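Local coordinates for protein bifunctional endomannanase/endoglucanase (Caldanaerobius polysaccharolyticus, PDB 3W0K) that probably hydrolyses beta-1,4-linked mannans and glucans such as cellulose as a bifunctional glycoside hydrolase of family 5, at residues Q199-W210 with F262-W273. Residues are numbered along the deposited sequence; the frame is centred on the assembly and turned at random.
Sequences QPMALTHYQASW and FNKTSNDVAIRW
Thr265 OG1 donates to Leu203 O (2.7 Å) in the carbonyl plane, one of three hydrogen bonds that end on backbone carbonyls of 199-210. Phe262 N donates to Thr204 O (2.7 Å), and Trp273 NE1 reaches Gln199 O (2.9 Å) from above its carbonyl plane, the oxygen lying near the indole plane. Threonine suits its place because the same hydroxyl also accepts from a water that donates to Tyr206 O and accepts from Lys264 N. In this (beta/alpha)8 barrel the segments follow neighbouring strands 192-197 and 254-259, the first carrying the short helix 201-204, the second leading into helix 267-284, so the bonds join adjacent strand-to-helix connections at the C-terminal, active-site end of the barrel. Tryptophan 273 offers, besides its N-H, a broad face for CH-pi contacts: Thr204 CG2 lies 3.7 Å from the six-membered ring centroid, Leu203 CD2 over the five-membered ring. Leucine's branched end serves two partners: chi1 of -176° turns CG away from the backbone N, and CD1 lies 3.8 Å from Val269 CG1. Phe262 presents a flat face to the CH2 edge of Trp210 in a T-shaped pair (centroids 5.0 Å, planes at 89°), while Tyr206 O meets the phenyl edge at CD2 (3.5 Å).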
loop_
_atom_site.group_PDB
_atom_site.type_symbol
_atom_site.label_atom_id
_atom_site.label_comp_id
_atom_site.label_asym_id
_atom_site.label_seq_id
_atom_site.Cartn_x
_atom_site.Cartn_y
_atom_site.Cartn_z
ATOM N N GLN A 199 10.354 -7.839 0.211
ATOM C CA GLN A 199 11.300 -8.854 0.655
ATOM C C GLN A 199 12.250 -9.270 -0.461
ATOM O O GLN A 199 11.830 -9.467 -1.599
ATOM C CB GLN A 199 10.565 -10.082 1.194
ATOM C CG GLN A 199 9.709 -9.808 2.429
ATOM C CD GLN A 199 10.498 -9.237 3.607
ATOM O OE1 GLN A 199 11.729 -9.289 3.645
ATOM N NE2 GLN A 199 9.779 -8.689 4.578
ATOM N N PRO A 200 13.546 -9.416 -0.141
ATOM C CA PRO A 200 14.136 -9.210 1.186
ATOM C C PRO A 200 14.352 -7.740 1.537
ATOM O O PRO A 200 14.852 -6.965 0.720
ATOM C CB PRO A 200 15.465 -9.956 1.080
ATOM C CG PRO A 200 15.848 -9.733 -0.351
ATOM C CD PRO A 200 14.545 -9.970 -1.079
ATOM N N MET A 201 13.985 -7.366 2.761
ATOM C CA MET A 201 14.143 -5.988 3.224
ATOM C C MET A 201 15.596 -5.523 3.164
ATOM O O MET A 201 15.865 -4.336 2.992
ATOM C CB MET A 201 13.610 -5.839 4.651
ATOM C CG MET A 201 12.100 -5.946 4.784
ATOM S SD MET A 201 11.235 -4.512 4.111
ATOM C CE MET A 201 11.338 -3.378 5.490
ATOM N N ALA A 202 16.527 -6.467 3.301
ATOM C CA ALA A 202 17.956 -6.167 3.254
ATOM C C ALA A 202 18.350 -5.555 1.913
ATOM O O ALA A 202 19.364 -4.864 1.810
ATOM C CB ALA A 202 18.763 -7.428 3.506
ATOM N N LEU A 203 17.542 -5.818 0.892
ATOM C CA LEU A 203 17.793 -5.294 -0.443
ATOM C C LEU A 203 16.936 -4.061 -0.725
ATOM O O LEU A 203 17.459 -2.996 -1.047
ATOM C CB LEU A 203 17.527 -6.384 -1.492
ATOM C CG LEU A 203 17.814 -6.111 -2.975
ATOM C CD1 LEU A 203 18.052 -7.430 -3.683
ATOM C CD2 LEU A 203 16.668 -5.355 -3.634
ATOM N N THR A 204 15.625 -4.197 -0.548
ATOM C CA THR A 204 14.687 -3.110 -0.828
ATOM C C THR A 204 14.772 -1.896 0.086
ATOM O O THR A 204 14.500 -0.781 -0.344
ATOM C CB THR A 204 13.236 -3.603 -0.815
ATOM O OG1 THR A 204 12.867 -3.958 0.523
ATOM C CG2 THR A 204 13.074 -4.814 -1.727
ATOM N N HIS A 205 15.108 -2.118 1.352
ATOM C CA HIS A 205 15.207 -1.022 2.309
ATOM C C HIS A 205 16.625 -0.790 2.817
ATOM O O HIS A 205 16.828 -0.297 3.928
ATOM C CB HIS A 205 14.237 -1.239 3.477
ATOM C CG HIS A 205 12.810 -0.924 3.144
ATOM N ND1 HIS A 205 12.091 -1.623 2.198
ATOM C CD2 HIS A 205 11.967 0.013 3.640
ATOM C CE1 HIS A 205 10.866 -1.130 2.126
ATOM N NE2 HIS A 205 10.765 -0.137 2.991
ATOM N N TYR A 206 17.606 -1.138 1.988
ATOM C CA TYR A 206 19.011 -0.947 2.329
ATOM C C TYR A 206 19.264 0.541 2.571
ATOM O O TYR A 206 18.948 1.383 1.727
ATOM C CB TYR A 206 19.900 -1.461 1.195
ATOM C CG TYR A 206 21.375 -1.163 1.362
ATOM C CD1 TYR A 206 22.109 -1.713 2.415
ATOM C CD2 TYR A 206 22.045 -0.351 0.447
ATOM C CE1 TYR A 206 23.477 -1.463 2.548
ATOM C CE2 TYR A 206 23.409 -0.096 0.569
ATOM C CZ TYR A 206 24.117 -0.656 1.620
ATOM O OH TYR A 206 25.467 -0.410 1.735
ATOM N N GLN A 207 19.809 0.845 3.745
ATOM C CA GLN A 207 20.115 2.211 4.166
ATOM C C GLN A 207 18.887 3.106 4.335
ATOM O O GLN A 207 18.975 4.330 4.227
ATOM C CB GLN A 207 21.152 2.858 3.241
ATOM C CG GLN A 207 22.526 2.203 3.332
ATOM C CD GLN A 207 23.588 2.902 2.503
ATOM O OE1 GLN A 207 23.291 3.552 1.501
ATOM N NE2 GLN A 207 24.843 2.762 2.917
ATOM N N ALA A 208 17.743 2.481 4.597
ATOM C CA ALA A 208 16.497 3.206 4.820
ATOM C C ALA A 208 16.434 3.523 6.313
ATOM O O ALA A 208 16.231 2.630 7.139
ATOM C CB ALA A 208 15.306 2.359 4.402
ATOM N N SER A 209 16.618 4.798 6.645
ATOM C CA SER A 209 16.624 5.272 8.030
ATOM C C SER A 209 15.419 4.898 8.895
ATOM O O SER A 209 15.568 4.670 10.097
ATOM C CB SER A 209 16.827 6.789 8.066
ATOM O OG SER A 209 15.772 7.466 7.405
ATOM N N TRP A 210 14.232 4.841 8.296
ATOM C CA TRP A 210 13.021 4.505 9.043
ATOM C C TRP A 210 12.902 3.020 9.391
ATOM O O TRP A 210 12.044 2.632 10.185
ATOM C CB TRP A 210 11.772 4.986 8.296
ATOM C CG TRP A 210 11.544 4.322 6.973
ATOM C CD1 TRP A 210 10.680 3.300 6.707
ATOM C CD2 TRP A 210 12.179 4.646 5.730
ATOM N NE1 TRP A 210 10.735 2.966 5.376
ATOM C CE2 TRP A 210 11.646 3.776 4.752
ATOM C CE3 TRP A 210 13.144 5.587 5.346
ATOM C CZ2 TRP A 210 12.046 3.820 3.412
ATOM C CZ3 TRP A 210 13.542 5.630 4.012
ATOM C CH2 TRP A 210 12.992 4.750 3.062
ATOM N N PHE A 262 14.306 0.917 -2.490
ATOM C CA PHE A 262 14.817 2.238 -2.133
ATOM C C PHE A 262 15.953 2.601 -3.102
ATOM O O PHE A 262 16.418 1.748 -3.865
ATOM C CB PHE A 262 15.292 2.222 -0.678
ATOM C CG PHE A 262 15.533 3.584 -0.088
ATOM C CD1 PHE A 262 14.631 4.624 -0.287
ATOM C CD2 PHE A 262 16.658 3.817 0.699
ATOM C CE1 PHE A 262 14.845 5.874 0.290
ATOM C CE2 PHE A 262 16.880 5.064 1.280
ATOM C CZ PHE A 262 15.971 6.093 1.076
ATOM N N ASN A 263 16.417 3.848 -3.055
ATOM C CA ASN A 263 17.442 4.309 -3.992
ATOM C C ASN A 263 18.918 4.253 -3.597
ATOM O O ASN A 263 19.745 4.934 -4.208
ATOM C CB ASN A 263 17.086 5.714 -4.494
ATOM C CG ASN A 263 17.237 6.784 -3.420
ATOM O OD1 ASN A 263 17.410 6.483 -2.237
ATOM N ND2 ASN A 263 17.182 8.041 -3.837
ATOM N N LYS A 264 19.255 3.449 -2.593
ATOM C CA LYS A 264 20.649 3.322 -2.169
ATOM C C LYS A 264 21.263 2.019 -2.676
ATOM O O LYS A 264 22.484 1.853 -2.690
ATOM C CB LYS A 264 20.761 3.420 -0.646
ATOM C CG LYS A 264 20.351 4.774 -0.092
ATOM C CD LYS A 264 21.168 5.897 -0.711
ATOM C CE LYS A 264 20.724 7.250 -0.182
ATOM N NZ LYS A 264 21.513 8.365 -0.774
ATOM N N THR A 265 20.400 1.108 -3.112
ATOM C CA THR A 265 20.802 -0.188 -3.645
ATOM C C THR A 265 21.293 0.006 -5.076
ATOM O O THR A 265 20.752 0.834 -5.810
ATOM C CB THR A 265 19.595 -1.148 -3.647
ATOM O OG1 THR A 265 19.142 -1.334 -2.302
ATOM C CG2 THR A 265 19.956 -2.498 -4.258
ATOM N N SER A 266 22.328 -0.733 -5.470
ATOM C CA SER A 266 22.854 -0.618 -6.828
ATOM C C SER A 266 21.730 -0.973 -7.797
ATOM O O SER A 266 20.984 -1.928 -7.566
ATOM C CB SER A 266 24.045 -1.556 -7.031
ATOM O OG SER A 266 24.710 -1.251 -8.245
ATOM N N ASN A 267 21.609 -0.207 -8.878
ATOM C CA ASN A 267 20.540 -0.441 -9.837
ATOM C C ASN A 267 20.517 -1.815 -10.485
ATOM O O ASN A 267 19.444 -2.369 -10.710
ATOM C CB ASN A 267 20.503 0.640 -10.914
ATOM C CG ASN A 267 19.155 0.719 -11.588
ATOM O OD1 ASN A 267 18.132 0.910 -10.924
ATOM N ND2 ASN A 267 19.132 0.540 -12.903
ATOM N N ASP A 268 21.688 -2.365 -10.803
ATOM C CA ASP A 268 21.736 -3.687 -11.420
ATOM C C ASP A 268 21.156 -4.731 -10.466
ATOM O O ASP A 268 20.446 -5.643 -10.888
ATOM C CB ASP A 268 23.171 -4.055 -11.830
ATOM C CG ASP A 268 24.090 -4.270 -10.641
ATOM O OD1 ASP A 268 24.757 -5.326 -10.592
ATOM O OD2 ASP A 268 24.150 -3.390 -9.758
ATOM N N VAL A 269 21.424 -4.555 -9.174
ATOM C CA VAL A 269 20.926 -5.458 -8.141
ATOM C C VAL A 269 19.411 -5.302 -7.986
ATOM O O VAL A 269 18.682 -6.292 -7.887
ATOM C CB VAL A 269 21.630 -5.184 -6.788
ATOM C CG1 VAL A 269 21.019 -6.031 -5.679
ATOM C CG2 VAL A 269 23.122 -5.479 -6.911
ATOM N N ALA A 270 18.945 -4.056 -7.993
ATOM C CA ALA A 270 17.518 -3.769 -7.863
ATOM C C ALA A 270 16.739 -4.356 -9.035
ATOM O O ALA A 270 15.714 -5.009 -8.840
ATOM C CB ALA A 270 17.290 -2.267 -7.777
ATOM N N ILE A 271 17.237 -4.129 -10.250
ATOM C CA ILE A 271 16.594 -4.645 -11.453
ATOM C C ILE A 271 16.515 -6.170 -11.427
ATOM O O ILE A 271 15.486 -6.738 -11.768
ATOM C CB ILE A 271 17.323 -4.162 -12.737
ATOM C CG1 ILE A 271 17.036 -2.675 -12.974
ATOM C CG2 ILE A 271 16.904 -4.994 -13.951
ATOM C CD1 ILE A 271 15.591 -2.374 -13.363
ATOM N N ARG A 272 17.591 -6.821 -10.985
ATOM C CA ARG A 272 17.623 -8.281 -10.911
ATOM C C ARG A 272 16.527 -8.792 -9.973
ATOM O O ARG A 272 15.857 -9.786 -10.262
ATOM C CB ARG A 272 18.996 -8.764 -10.427
ATOM C CG ARG A 272 19.133 -10.277 -10.363
ATOM C CD ARG A 272 18.948 -10.908 -11.731
ATOM N NE ARG A 272 18.917 -12.366 -11.655
ATOM C CZ ARG A 272 17.826 -13.084 -11.405
ATOM N NH1 ARG A 272 16.658 -12.481 -11.204
ATOM N NH2 ARG A 272 17.901 -14.409 -11.371
ATOM N N TRP A 273 16.340 -8.087 -8.862
ATOM C CA TRP A 273 15.320 -8.444 -7.887
ATOM C C TRP A 273 13.927 -8.169 -8.469
ATOM O O TRP A 273 13.020 -8.992 -8.334
ATOM C CB TRP A 273 15.553 -7.672 -6.585
ATOM C CG TRP A 273 14.409 -7.739 -5.628
ATOM C CD1 TRP A 273 14.125 -8.741 -4.746
ATOM C CD2 TRP A 273 13.363 -6.772 -5.492
ATOM N NE1 TRP A 273 12.955 -8.461 -4.073
ATOM C CE2 TRP A 273 12.469 -7.258 -4.514
ATOM C CE3 TRP A 273 13.091 -5.544 -6.109
ATOM C CZ2 TRP A 273 11.318 -6.555 -4.137
ATOM C CZ3 TRP A 273 11.951 -4.848 -5.737
ATOM C CH2 TRP A 273 11.078 -5.356 -4.760
HETATM O O HOH W 1 18.184 1.151 -0.998
#